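Side-chain contacts in retinol dehydratase (Spodoptera frugiperda, PDB 1FMJ), which dehydrates retinol to anhydroretinol, probably through a sulfonated intermediate, using the fold of the cytosolic sulfotransferases: residues 80-85 with 260-265; 59-62 with 66-69; 136-141 with 299-304; 75-80 with 97-102. All coordinates share one frame; numbering follows the deposited sequence.

Contact 1: residues 80-85 with 260-265; sequences QELVWL and ARIADF
Ile262 meets Leu82 and Val83 where two helices of the sulfotransferase alpha/beta fold, 76-87 and 255-265, come side by side. The nearest CA atoms, those of Val83 and Ile262, are 7.3 Å apart, and the side chains meet across this gap through methyl groups. Ile262 supplies both branches. With CG1 anti to its carbonyl carbon (chi1 -64°) and the chain extended beyond it, CD1 is carried to 3.9 Å from Leu82 CD1, while the shorter branch, CG2, faces Val83. In each pair the side chains cross at about a right angle, so single methyls touch instead of whole branches lying alongside, in keeping with the modest 112 Å² buried. Val83 divides its two methyls: CG2, anti to the carbonyl carbon, is turned to Ile262, and CG1, anti to the backbone N (chi1 169°), packs on Val66 of the central strand 66-70. On the other helix, Ile262 also rests on Leu244 and Leu246 of edge strand 243-247, which places this plain apolar joint over the parallel sheet. Its looser half is the pair Val83 CG2 and Ile262 CG2, 4.2 Å apart.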
# COMPACT_ATOMS: atom_id res chain seq x y z
N GLN A 80 -1.88 10.40 1.24
CA GLN A 80 -2.74 10.43 2.43
C GLN A 80 -2.61 11.76 3.16
O GLN A 80 -3.60 12.33 3.61
CB GLN A 80 -2.37 9.31 3.40
CG GLN A 80 -2.86 7.95 2.97
CD GLN A 80 -2.44 6.88 3.93
OE1 GLN A 80 -2.90 6.83 5.06
NE2 GLN A 80 -1.54 6.01 3.48
N GLU A 81 -1.38 12.25 3.28
CA GLU A 81 -1.13 13.50 3.98
C GLU A 81 -1.73 14.67 3.22
O GLU A 81 -2.40 15.52 3.81
CB GLU A 81 0.37 13.71 4.18
CG GLU A 81 0.72 14.94 5.02
CD GLU A 81 0.39 14.78 6.50
OE1 GLU A 81 0.71 15.71 7.27
OE2 GLU A 81 -0.19 13.75 6.90
N LEU A 82 -1.47 14.72 1.91
CA LEU A 82 -2.00 15.79 1.08
C LEU A 82 -3.52 15.81 1.17
O LEU A 82 -4.12 16.85 1.46
CB LEU A 82 -1.59 15.58 -0.39
CG LEU A 82 -0.12 15.72 -0.73
CD1 LEU A 82 0.11 15.36 -2.21
CD2 LEU A 82 0.33 17.14 -0.45
N VAL A 83 -4.13 14.65 0.93
CA VAL A 83 -5.58 14.51 0.97
C VAL A 83 -6.19 14.88 2.32
O VAL A 83 -7.26 15.47 2.38
CB VAL A 83 -5.99 13.05 0.63
CG1 VAL A 83 -7.47 12.83 0.92
CG2 VAL A 83 -5.70 12.76 -0.84
N TRP A 84 -5.51 14.55 3.42
CA TRP A 84 -6.07 14.86 4.72
C TRP A 84 -6.01 16.35 5.00
O TRP A 84 -6.98 16.93 5.46
CB TRP A 84 -5.32 14.13 5.84
CG TRP A 84 -6.14 13.99 7.10
CD1 TRP A 84 -7.02 12.99 7.40
CD2 TRP A 84 -6.16 14.89 8.21
NE1 TRP A 84 -7.60 13.21 8.63
CE2 TRP A 84 -7.09 14.37 9.15
CE3 TRP A 84 -5.50 16.09 8.51
CZ2 TRP A 84 -7.36 15.00 10.37
CZ3 TRP A 84 -5.77 16.72 9.72
CH2 TRP A 84 -6.70 16.18 10.64
N LEU A 85 -4.88 16.97 4.71
CA LEU A 85 -4.73 18.40 4.95
C LEU A 85 -5.69 19.21 4.10
O LEU A 85 -6.29 20.17 4.58
CB LEU A 85 -3.29 18.83 4.67
CG LEU A 85 -2.30 18.41 5.77
CD1 LEU A 85 -0.86 18.61 5.33
CD2 LEU A 85 -2.62 19.21 7.03
N ALA A 260 -2.52 20.71 -6.91
CA ALA A 260 -3.64 21.42 -7.51
C ALA A 260 -4.64 20.43 -8.09
O ALA A 260 -5.85 20.58 -7.92
CB ALA A 260 -3.13 22.36 -8.62
N ARG A 261 -4.13 19.41 -8.77
CA ARG A 261 -5.01 18.41 -9.34
C ARG A 261 -5.83 17.76 -8.22
O ARG A 261 -7.03 17.57 -8.36
CB ARG A 261 -4.21 17.34 -10.08
CG ARG A 261 -3.52 17.83 -11.35
CD ARG A 261 -2.94 16.67 -12.14
NE ARG A 261 -3.99 15.83 -12.71
CZ ARG A 261 -3.77 14.69 -13.34
NH1 ARG A 261 -2.53 14.23 -13.48
NH2 ARG A 261 -4.78 14.00 -13.85
N ILE A 262 -5.18 17.43 -7.11
CA ILE A 262 -5.88 16.80 -6.00
C ILE A 262 -6.90 17.75 -5.36
O ILE A 262 -7.96 17.31 -4.91
CB ILE A 262 -4.88 16.30 -4.92
CG1 ILE A 262 -4.00 15.20 -5.52
CG2 ILE A 262 -5.65 15.77 -3.71
CD1 ILE A 262 -2.83 14.81 -4.64
N ALA A 263 -6.59 19.04 -5.32
CA ALA A 263 -7.50 20.01 -4.74
C ALA A 263 -8.77 20.11 -5.59
O ALA A 263 -9.88 20.03 -5.06
CB ALA A 263 -6.83 21.38 -4.64
N ASP A 264 -8.61 20.27 -6.90
CA ASP A 264 -9.76 20.36 -7.80
C ASP A 264 -10.62 19.12 -7.67
O ASP A 264 -11.84 19.21 -7.54
CB ASP A 264 -9.31 20.51 -9.25
CG ASP A 264 -8.46 21.74 -9.47
OD1 ASP A 264 -8.78 22.79 -8.88
OD2 ASP A 264 -7.49 21.65 -10.25
N PHE A 265 -9.98 17.96 -7.72
CA PHE A 265 -10.68 16.68 -7.61
C PHE A 265 -11.51 16.63 -6.33
O PHE A 265 -12.61 16.09 -6.32
CB PHE A 265 -9.65 15.53 -7.64
CG PHE A 265 -10.26 14.17 -7.46
CD1 PHE A 265 -11.09 13.62 -8.43
CD2 PHE A 265 -9.99 13.42 -6.32
CE1 PHE A 265 -11.65 12.35 -8.26
CE2 PHE A 265 -10.54 12.16 -6.14
CZ PHE A 265 -11.37 11.62 -7.12

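Contact 2: residues 59-62 with 66-69; sequences MPLR and VFVA
The flat group here is the ring of Phe67, and both of its partners across the contact, Met59 and Leu61, approach its far end, at CZ, obliquely. Phe67 belongs to strand 66-70, the central strand of the parallel sheet in the sulfotransferase alpha/beta fold, and 59-62 is part of the loop that leads from helix 53-57 into that strand. Backbone bonds of Phe67 to strand 179-184, and of Val66 and Val68 to strand 160-163, establish the central position. Val66 and Val68 turn to helix 76-87, whereas Phe67 leaves the other face of the sheet, between Met180 and Val161 of the flanking strands, and meets the loop there.

Met59 and the ring reach for one another from opposite directions. CG of Met59 lies between the backbone N and the carbonyl carbon (chi1 58°), and from there the chain is fully extended, which delivers the methyl CE to 3.6 Å from Phe67 CZ and 3.7 Å from Phe67 CE2. The sulfur stays back, with Met59 SD 4.7 Å from Phe67 CZ, so the touch is made by the methyl. Leu61 crosses the ring direction at about a right angle. The loop methyls also touch each other, Met59 CE and Leu61 CD2 being 3.8 Å apart; beyond them Met59 packs on Pro171 and Leu61 on Met174. Of the two Leu61 branches, CD2 alone makes the contact, 4.0 Å from Phe67 CZ, while Leu61 CD1 remains 5.2 Å from that same atom.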
# COMPACT_ATOMS: atom_id res chain seq x y z
N MET A 59 -19.11 -3.88 1.81
CA MET A 59 -19.03 -2.80 2.78
C MET A 59 -19.89 -1.58 2.46
O MET A 59 -19.85 -1.02 1.36
CB MET A 59 -17.57 -2.36 3.00
CG MET A 59 -16.82 -1.90 1.76
SD MET A 59 -15.11 -1.36 2.14
CE MET A 59 -14.66 -0.54 0.61
N PRO A 60 -20.73 -1.16 3.42
CA PRO A 60 -21.57 0.01 3.17
C PRO A 60 -20.68 1.23 3.00
O PRO A 60 -19.74 1.44 3.78
CB PRO A 60 -22.43 0.09 4.42
CG PRO A 60 -22.55 -1.35 4.82
CD PRO A 60 -21.14 -1.85 4.65
N LEU A 61 -20.96 2.03 1.97
CA LEU A 61 -20.17 3.22 1.71
C LEU A 61 -20.97 4.50 1.89
O LEU A 61 -22.20 4.50 1.80
CB LEU A 61 -19.59 3.15 0.29
CG LEU A 61 -18.66 1.95 0.07
CD1 LEU A 61 -18.15 1.96 -1.35
CD2 LEU A 61 -17.49 1.98 1.05
N ARG A 62 -20.25 5.59 2.15
CA ARG A 62 -20.84 6.90 2.39
C ARG A 62 -20.28 7.93 1.42
O ARG A 62 -19.12 7.86 1.03
CB ARG A 62 -20.54 7.32 3.82
CG ARG A 62 -20.81 6.21 4.83
CD ARG A 62 -20.39 6.61 6.23
NE ARG A 62 -20.68 5.56 7.20
CZ ARG A 62 -20.23 5.54 8.45
NH1 ARG A 62 -19.46 6.52 8.89
NH2 ARG A 62 -20.54 4.54 9.26
N VAL A 66 -13.44 9.02 1.58
CA VAL A 66 -12.37 9.33 0.65
C VAL A 66 -11.34 8.21 0.76
O VAL A 66 -10.85 7.92 1.85
CB VAL A 66 -11.69 10.67 0.95
CG1 VAL A 66 -10.56 10.91 -0.06
CG2 VAL A 66 -12.71 11.80 0.87
N PHE A 67 -11.02 7.59 -0.36
CA PHE A 67 -10.06 6.49 -0.37
C PHE A 67 -8.75 6.83 -1.04
O PHE A 67 -8.71 7.55 -2.03
CB PHE A 67 -10.61 5.28 -1.14
CG PHE A 67 -11.63 4.47 -0.40
CD1 PHE A 67 -12.85 5.02 -0.04
CD2 PHE A 67 -11.39 3.12 -0.14
CE1 PHE A 67 -13.82 4.24 0.58
CE2 PHE A 67 -12.36 2.34 0.48
CZ PHE A 67 -13.57 2.90 0.84
N VAL A 68 -7.66 6.32 -0.48
CA VAL A 68 -6.35 6.48 -1.07
C VAL A 68 -5.96 5.02 -1.30
O VAL A 68 -5.80 4.24 -0.34
CB VAL A 68 -5.37 7.17 -0.12
CG1 VAL A 68 -4.00 7.25 -0.78
CG2 VAL A 68 -5.87 8.57 0.20
N ALA A 69 -5.85 4.64 -2.57
CA ALA A 69 -5.54 3.28 -2.94
C ALA A 69 -4.31 3.22 -3.81
O ALA A 69 -3.91 4.22 -4.41
CB ALA A 69 -6.73 2.65 -3.67

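Contact 3: residues 136-141 with 299-304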
# COMPACT_ATOMS: atom_id res chain seq x y z
N LEU A 136 1.33 -6.42 21.95
CA LEU A 136 0.07 -7.13 22.06
C LEU A 136 -1.10 -6.25 21.63
O LEU A 136 -2.07 -6.74 21.06
CB LEU A 136 -0.14 -7.63 23.49
CG LEU A 136 0.90 -8.63 23.99
CD1 LEU A 136 0.67 -8.93 25.46
CD2 LEU A 136 0.82 -9.90 23.15
N GLY A 137 -1.02 -4.96 21.94
CA GLY A 137 -2.08 -4.04 21.54
C GLY A 137 -2.09 -3.97 20.03
O GLY A 137 -3.14 -3.80 19.41
N LEU A 138 -0.92 -4.12 19.43
CA LEU A 138 -0.77 -4.09 17.98
C LEU A 138 -1.41 -5.34 17.37
O LEU A 138 -2.12 -5.26 16.36
CB LEU A 138 0.72 -4.05 17.63
CG LEU A 138 1.19 -3.25 16.41
CD1 LEU A 138 0.35 -1.99 16.23
CD2 LEU A 138 2.67 -2.90 16.62
N LEU A 139 -1.17 -6.48 17.99
CA LEU A 139 -1.74 -7.73 17.51
C LEU A 139 -3.26 -7.73 17.62
O LEU A 139 -3.94 -8.27 16.75
CB LEU A 139 -1.17 -8.92 18.30
CG LEU A 139 0.34 -9.13 18.21
CD1 LEU A 139 0.70 -10.46 18.85
CD2 LEU A 139 0.77 -9.13 16.76
N GLU A 140 -3.80 -7.12 18.67
CA GLU A 140 -5.24 -7.11 18.86
C GLU A 140 -5.97 -6.26 17.81
O GLU A 140 -7.00 -6.67 17.27
CB GLU A 140 -5.60 -6.60 20.26
CG GLU A 140 -7.02 -6.92 20.67
CD GLU A 140 -7.41 -6.29 21.98
OE1 GLU A 140 -6.62 -6.36 22.94
OE2 GLU A 140 -8.53 -5.72 22.05
N TYR A 141 -5.45 -5.07 17.54
CA TYR A 141 -6.05 -4.19 16.56
C TYR A 141 -6.00 -4.87 15.20
O TYR A 141 -6.95 -4.82 14.43
CB TYR A 141 -5.28 -2.88 16.48
CG TYR A 141 -5.83 -1.90 15.46
CD1 TYR A 141 -6.91 -1.07 15.77
CD2 TYR A 141 -5.27 -1.80 14.18
CE1 TYR A 141 -7.41 -0.15 14.85
CE2 TYR A 141 -5.77 -0.89 13.25
CZ TYR A 141 -6.84 -0.07 13.59
OH TYR A 141 -7.34 0.83 12.68
N ARG A 299 9.29 1.56 16.34
CA ARG A 299 10.61 1.02 16.61
C ARG A 299 10.84 0.73 18.09
O ARG A 299 11.49 -0.25 18.43
CB ARG A 299 11.71 1.95 16.08
CG ARG A 299 13.08 1.27 16.02
CD ARG A 299 14.08 2.12 15.25
NE ARG A 299 13.65 2.35 13.88
CZ ARG A 299 13.88 1.53 12.86
NH1 ARG A 299 14.54 0.39 13.05
NH2 ARG A 299 13.46 1.85 11.65
N GLU A 300 10.29 1.57 18.96
CA GLU A 300 10.43 1.37 20.40
C GLU A 300 9.81 0.03 20.80
O GLU A 300 10.19 -0.57 21.80
CB GLU A 300 9.76 2.51 21.17
CG GLU A 300 9.86 2.41 22.69
CD GLU A 300 8.87 1.42 23.30
OE1 GLU A 300 7.66 1.59 23.06
OE2 GLU A 300 9.30 0.49 24.02
N ILE A 301 8.85 -0.44 20.01
CA ILE A 301 8.19 -1.71 20.27
C ILE A 301 9.13 -2.88 19.98
O ILE A 301 9.12 -3.88 20.69
CB ILE A 301 6.90 -1.86 19.43
CG1 ILE A 301 5.90 -0.75 19.79
CG2 ILE A 301 6.27 -3.23 19.66
CD1 ILE A 301 4.62 -0.77 18.98
N GLY A 302 9.93 -2.75 18.92
CA GLY A 302 10.87 -3.79 18.57
C GLY A 302 10.54 -4.56 17.30
O GLY A 302 11.20 -5.57 16.99
N ILE A 303 9.54 -4.10 16.55
CA ILE A 303 9.14 -4.80 15.33
C ILE A 303 9.67 -4.24 14.02
O ILE A 303 9.24 -4.66 12.95
CB ILE A 303 7.61 -4.87 15.21
CG1 ILE A 303 7.03 -3.46 15.21
CG2 ILE A 303 7.04 -5.70 16.33
CD1 ILE A 303 5.58 -3.40 14.74
N LEU A 304 10.59 -3.28 14.09
CA LEU A 304 11.18 -2.72 12.88
C LEU A 304 12.63 -3.16 12.83
O LEU A 304 13.32 -3.11 13.84
CB LEU A 304 11.12 -1.19 12.88
CG LEU A 304 9.76 -0.50 12.93
CD1 LEU A 304 9.99 0.99 12.73
CD2 LEU A 304 8.83 -1.05 11.86
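One methyl, Leu138 CD2, carries this contact from the helical side, set against the ends of two isoleucines. It stands 3.5 Å from Ile303 CD1, the two side chains meeting tip to tip, and 3.7 Å from Ile301 CD1, whose chain it crosses at a slant. The isoleucine methyls are themselves 5.1 Å apart, Ile301 CD1 to Ile303 CD1, so Leu138 CD2 bears on both at once. Leu138 is modelled with chi1 at -145°, an unusual value to be read with caution. Ile303 holds CG1 between its backbone N and carbonyl carbon (chi1 59°), and this turns CD1 toward the helix.

Away from these three ends the segments diverge: even the closest CA atoms, those of Leu138 and Ile301, are 9.5 Å apart, and only 99 Å² is buried in all. Leu136, Gly137, Glu140 and Tyr141 lie on the exposed side of helix 132-142. Glu300, likewise exposed, reaches back by a salt bridge to Arg134 of the same helix. Between the isoleucines the chain turns at Gly302, whose phi of 109° would jam a CB against the preceding carbonyl O. Leu139 and Ile303 both touch the bound retinol, so Leu138, next to one and packed on the other, is a second-shell residue in the apolar wall of the retinol pocket.

Contact 4: residues 75-80 with 97-102; sequences GTTMTQ and TYMSLR. With A3P (adenosine-3'-5'-diphosphate), chain G.
The phosphate-binding loop and the start of helix 76-87, which hold the nucleotide, also pack on the short helix 99-102 through Gln80 and Met99. Met99 sends CG out opposite its backbone N (chi1 179°), then bends at chi2 and chi3, laying SD 3.6 Å from Gln80 CB. That leaves Met99 CE 3.8 Å from Thr77 O. Gln80 crosses it at a slant, with OE1 3.6 Å from Met99 CG. The other side of this turn is the P-loop-like 5'-phosphosulfate-binding element of sulfotransferases. Here it grips the 5'-phosphate of adenosine-3'-5'-diphosphate: O5P accepts from Gly75 N, Thr76 N and Thr76 OG1, and O4P from Thr77 N (2.8 Å, 167° at the hydrogen) and Thr77 OG1 (2.6 Å). Gly75 takes the N-cap position, and the N-terminal end of the helix would probably help offset the phosphate charge. Met78 runs along one face of the adenine, its CG 3.4 Å from A3P C5 and its CE 3.6 Å from A3P N1. Putting alanine at Met78 removes CG, SD and CE from that face, and the base would probably lose its cover there and be freer to shift. Thr79 OG1 donates to Gly75 O at 2.9 Å, tying the loop to the first helical turn.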
# COMPACT_ATOMS: atom_id res chain seq x y z
N GLY A 75 3.51 5.51 -3.29
CA GLY A 75 3.26 6.90 -2.93
C GLY A 75 2.00 7.15 -2.12
O GLY A 75 1.47 8.26 -2.09
N THR A 76 1.51 6.12 -1.43
CA THR A 76 0.29 6.24 -0.64
C THR A 76 0.40 7.22 0.54
O THR A 76 -0.50 8.03 0.77
CB THR A 76 -0.13 4.86 -0.08
OG1 THR A 76 0.07 3.86 -1.08
CG2 THR A 76 -1.59 4.86 0.33
N THR A 77 1.50 7.14 1.29
CA THR A 77 1.66 8.01 2.47
C THR A 77 1.60 9.49 2.13
O THR A 77 0.89 10.24 2.80
CB THR A 77 2.98 7.72 3.19
OG1 THR A 77 3.16 6.30 3.32
CG2 THR A 77 2.96 8.33 4.59
N MET A 78 2.33 9.90 1.10
CA MET A 78 2.34 11.29 0.65
C MET A 78 0.92 11.73 0.36
O MET A 78 0.44 12.75 0.85
CB MET A 78 3.12 11.45 -0.65
CG MET A 78 4.54 11.00 -0.60
SD MET A 78 5.21 11.03 -2.24
CE MET A 78 5.34 12.81 -2.51
N THR A 79 0.27 10.94 -0.49
CA THR A 79 -1.10 11.21 -0.91
C THR A 79 -2.03 11.31 0.29
O THR A 79 -2.88 12.20 0.35
CB THR A 79 -1.61 10.10 -1.85
OG1 THR A 79 -0.69 9.94 -2.93
CG2 THR A 79 -2.99 10.46 -2.41
N GLN A 80 -1.88 10.40 1.24
CA GLN A 80 -2.74 10.43 2.43
C GLN A 80 -2.61 11.76 3.16
O GLN A 80 -3.60 12.33 3.61
CB GLN A 80 -2.37 9.31 3.40
CG GLN A 80 -2.86 7.95 2.97
CD GLN A 80 -2.44 6.88 3.93
OE1 GLN A 80 -2.90 6.83 5.06
NE2 GLN A 80 -1.54 6.01 3.48
N THR A 97 -1.37 14.28 14.50
CA THR A 97 -1.77 13.00 15.06
C THR A 97 -1.26 11.92 14.11
O THR A 97 -1.06 12.18 12.92
CB THR A 97 -3.31 12.88 15.18
OG1 THR A 97 -3.78 13.76 16.21
CG2 THR A 97 -3.71 11.46 15.55
N TYR A 98 -1.03 10.72 14.64
CA TYR A 98 -0.53 9.62 13.83
C TYR A 98 -1.42 9.31 12.62
O TYR A 98 -2.63 9.17 12.74
CB TYR A 98 -0.37 8.36 14.69
CG TYR A 98 0.72 8.47 15.74
CD1 TYR A 98 0.43 8.38 17.10
CD2 TYR A 98 2.05 8.68 15.36
CE1 TYR A 98 1.44 8.50 18.07
CE2 TYR A 98 3.07 8.81 16.31
CZ TYR A 98 2.76 8.71 17.67
OH TYR A 98 3.76 8.86 18.61
N MET A 99 -0.79 9.22 11.45
CA MET A 99 -1.48 8.93 10.21
C MET A 99 -2.33 7.67 10.40
O MET A 99 -3.46 7.58 9.92
CB MET A 99 -0.46 8.71 9.08
CG MET A 99 -1.04 8.36 7.72
SD MET A 99 -1.88 9.75 6.96
CE MET A 99 -0.50 10.65 6.28
N SER A 100 -1.79 6.72 11.14
CA SER A 100 -2.49 5.47 11.40
C SER A 100 -3.79 5.69 12.18
O SER A 100 -4.62 4.79 12.26
CB SER A 100 -1.58 4.49 12.14
OG SER A 100 -1.14 5.04 13.37
N LEU A 101 -3.96 6.88 12.75
CA LEU A 101 -5.18 7.20 13.49
C LEU A 101 -6.11 8.04 12.62
O LEU A 101 -7.31 8.13 12.88
CB LEU A 101 -4.85 7.96 14.78
CG LEU A 101 -4.58 7.17 16.08
CD1 LEU A 101 -3.68 5.98 15.81
CD2 LEU A 101 -3.94 8.09 17.12
N ARG A 102 -5.57 8.67 11.58
CA ARG A 102 -6.38 9.51 10.72
C ARG A 102 -7.00 8.71 9.57
O ARG A 102 -7.99 9.12 8.97
CB ARG A 102 -5.54 10.67 10.19
CG ARG A 102 -5.28 11.76 11.24
CD ARG A 102 -4.40 12.89 10.71
NE ARG A 102 -3.00 12.48 10.64
CZ ARG A 102 -2.12 12.93 9.75
NH1 ARG A 102 -2.49 13.80 8.82
NH2 ARG A 102 -0.86 12.50 9.80
P1 A3P G . 11.23 4.49 -1.67
O1P A3P G . 11.31 3.17 -1.01
O2P A3P G . 12.01 5.51 -0.94
O3P A3P G . 11.70 4.40 -3.06
P2 A3P G . 3.88 4.06 0.15
O4P A3P G . 3.53 5.20 1.01
O5P A3P G . 2.79 3.78 -0.82
O6P A3P G . 4.16 2.86 0.99
O5' A3P G . 5.18 4.42 -0.68
C5' A3P G . 6.41 4.71 -0.04
C4' A3P G . 7.42 5.30 -1.03
O4' A3P G . 7.19 6.73 -1.11
C3' A3P G . 8.86 5.14 -0.55
O3' A3P G . 9.71 4.95 -1.71
C2' A3P G . 9.06 6.43 0.23
O2' A3P G . 10.38 6.78 0.63
C1' A3P G . 8.38 7.42 -0.71
N9 A3P G . 8.04 8.68 -0.04
C8 A3P G . 7.40 8.90 1.17
N7 A3P G . 7.23 10.15 1.49
C5 A3P G . 7.80 10.83 0.42
C6 A3P G . 7.97 12.23 0.12
N6 A3P G . 7.54 13.21 0.93
N1 A3P G . 8.59 12.58 -1.07
C2 A3P G . 9.04 11.60 -1.93
N3 A3P G . 8.94 10.25 -1.75
C4 A3P G . 8.31 9.93 -0.55

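In the fold
Every touching residue of contacts 1 and 4 is buried, whereas contacts 2 and 3 each include a partly exposed leucine, Leu61 and Leu138, and contact 3 has the most exposed surroundings. Contact 4 is centred about 11 Å from the chain's centre, contact 3 about 19 Å. Helix 76-87 serves contacts 1 and 4, which share Gln80 and are joined by a salt bridge, Glu81 OE2 to Arg102 NH1. Strand 66-70 of contact 2 leads into that helix and packs beneath it. Contact 3 touches none of the others, though its nearest atoms and those of contact 4 are about 5 Å apart. Contacts 1 to 3 meet through apolar carbons; contact 4 adds polar grip on a nucleotide, and contact 3 borders retinol.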